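Local coordinates for uncharacterized protein (Eubacterium rectale, PDB 5COZ) that is of unknown function but is probably an exported lipoprotein with a regulatory-protein YycH-like domain, and binds a sodium ion in the crystal, at residues 123-129 and 254-260. Sequence-based numbering, arbitrary orientation.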
# COMPACT_ATOMS: atom_id res chain seq x y z
N ASP A 123 16.57 -1.80 -1.02
CA ASP A 123 15.23 -1.91 -0.46
C ASP A 123 14.13 -1.66 -1.47
O ASP A 123 13.01 -1.31 -1.09
CB ASP A 123 15.07 -0.92 0.71
CG ASP A 123 15.18 0.54 0.29
OD1 ASP A 123 15.65 0.81 -0.84
OD2 ASP A 123 14.84 1.42 1.11
N SER A 124 14.44 -1.84 -2.77
CA SER A 124 13.43 -1.67 -3.80
C SER A 124 13.86 -2.36 -5.07
O SER A 124 15.05 -2.53 -5.30
CB SER A 124 13.17 -0.18 -4.07
OG SER A 124 14.30 0.47 -4.64
N ALA A 125 12.88 -2.79 -5.85
CA ALA A 125 13.14 -3.41 -7.13
C ALA A 125 12.04 -2.97 -8.05
O ALA A 125 10.86 -2.93 -7.65
CB ALA A 125 13.24 -4.93 -7.04
N LEU A 126 12.40 -2.58 -9.27
CA LEU A 126 11.40 -2.13 -10.23
C LEU A 126 11.67 -2.72 -11.59
O LEU A 126 12.76 -2.51 -12.14
CB LEU A 126 11.41 -0.58 -10.32
CG LEU A 126 10.46 0.06 -11.37
CD1 LEU A 126 8.99 -0.19 -11.02
CD2 LEU A 126 10.71 1.56 -11.49
N ALA A 127 10.69 -3.41 -12.16
CA ALA A 127 10.75 -3.89 -13.54
C ALA A 127 9.63 -3.19 -14.32
O ALA A 127 8.50 -3.11 -13.84
CB ALA A 127 10.59 -5.40 -13.62
N GLU A 128 9.93 -2.65 -15.48
CA GLU A 128 8.87 -1.98 -16.24
C GLU A 128 9.13 -1.97 -17.72
O GLU A 128 10.27 -1.95 -18.16
CB GLU A 128 8.65 -0.53 -15.75
CG GLU A 128 9.87 0.38 -15.86
CD GLU A 128 9.76 1.74 -15.19
OE1 GLU A 128 8.73 2.03 -14.54
OE2 GLU A 128 10.72 2.52 -15.33
N THR A 129 8.04 -1.99 -18.49
CA THR A 129 8.09 -1.76 -19.93
C THR A 129 7.94 -0.27 -20.12
O THR A 129 7.55 0.43 -19.18
CB THR A 129 7.00 -2.53 -20.69
OG1 THR A 129 5.72 -1.97 -20.32
CG2 THR A 129 7.06 -4.03 -20.46
N SER A 254 3.42 -5.23 -17.14
CA SER A 254 4.11 -4.07 -17.67
C SER A 254 4.84 -3.25 -16.60
O SER A 254 5.60 -2.36 -16.95
CB SER A 254 3.07 -3.17 -18.36
OG SER A 254 2.13 -2.75 -17.37
N PHE A 255 4.60 -3.53 -15.31
CA PHE A 255 5.18 -2.76 -14.22
C PHE A 255 5.13 -3.59 -12.97
O PHE A 255 4.08 -4.15 -12.65
CB PHE A 255 4.37 -1.45 -14.06
CG PHE A 255 4.90 -0.47 -13.04
CD1 PHE A 255 4.56 -0.59 -11.70
CD2 PHE A 255 5.68 0.61 -13.43
CE1 PHE A 255 5.02 0.34 -10.75
CE2 PHE A 255 6.12 1.54 -12.49
CZ PHE A 255 5.77 1.41 -11.17
N LEU A 256 6.27 -3.71 -12.26
CA LEU A 256 6.35 -4.52 -11.08
C LEU A 256 7.26 -3.80 -10.11
O LEU A 256 8.45 -3.65 -10.39
CB LEU A 256 6.89 -5.92 -11.46
CG LEU A 256 6.73 -7.07 -10.49
CD1 LEU A 256 5.36 -7.21 -10.05
CD2 LEU A 256 7.09 -8.38 -11.17
N ASP A 257 6.68 -3.28 -9.03
CA ASP A 257 7.45 -2.50 -8.06
C ASP A 257 7.37 -3.19 -6.70
O ASP A 257 6.28 -3.36 -6.13
CB ASP A 257 6.90 -1.06 -7.98
CG ASP A 257 7.87 -0.02 -7.42
OD1 ASP A 257 9.05 -0.37 -7.20
OD2 ASP A 257 7.47 1.15 -7.32
N ILE A 258 8.54 -3.62 -6.21
CA ILE A 258 8.64 -4.33 -4.95
C ILE A 258 9.07 -3.37 -3.88
O ILE A 258 10.10 -2.72 -4.03
CB ILE A 258 9.63 -5.51 -5.05
CG1 ILE A 258 9.31 -6.45 -6.26
CG2 ILE A 258 9.69 -6.32 -3.72
CD1 ILE A 258 10.33 -7.60 -6.40
N PRO A 259 8.27 -3.26 -2.81
CA PRO A 259 8.63 -2.37 -1.70
C PRO A 259 9.66 -3.01 -0.78
O PRO A 259 9.96 -4.21 -0.94
CB PRO A 259 7.28 -2.21 -0.98
CG PRO A 259 6.65 -3.57 -1.10
CD PRO A 259 7.05 -4.04 -2.51
N PRO A 260 10.12 -2.32 0.26
CA PRO A 260 11.01 -2.97 1.24
C PRO A 260 10.36 -4.18 1.87
O PRO A 260 9.17 -4.17 2.22
CB PRO A 260 11.25 -1.88 2.29
CG PRO A 260 11.02 -0.58 1.53
CD PRO A 260 9.86 -0.91 0.64
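At the S254 end of this antiparallel strand pair, a classic beta bulge and a helix start coincide: strand 252-258 bulges against strand 244-249, where S254 and F255 both face A247, while S254 O accepts a hydrogen bond from T129 N at 2.9 Å with an N-H...O angle of 169°. T129 is the N-cap of helix 130-137, its OG1 bonded to G132 N. The short axes of 125-128 and 254-258 run at 178° and approach to 4.6 Å. Two hydrogen-bonded pairs set the register. In A127–L256, A127 N to L256 O is 2.9 Å and L256 N to A127 O 2.8 Å; in A125–I258, I258 N to A125 O is 2.8 Å at 174°, but A125 N to I258 O stretches to a weak 3.3 Å. The ladder is not continued at D123–P260: P260 N lies 3.3 Å from D123 O but, as a proline nitrogen, has no hydrogen to donate. On the face carrying L126, E128, F255 and D257, L126 CD1 sits 3.9 Å from the F255 ring centroid, 24° off the normal, a CH-pi contact. The other face is apolar: A125 CB lies 4.0 Å from I258 CD1, and A127 CB 4.3 Å from L256 CB. Helix 73-87 packs on this face through L79, L83 and A86, and strands 116-120 and 244-249 flank the pair, placing it inside a large antiparallel sheet.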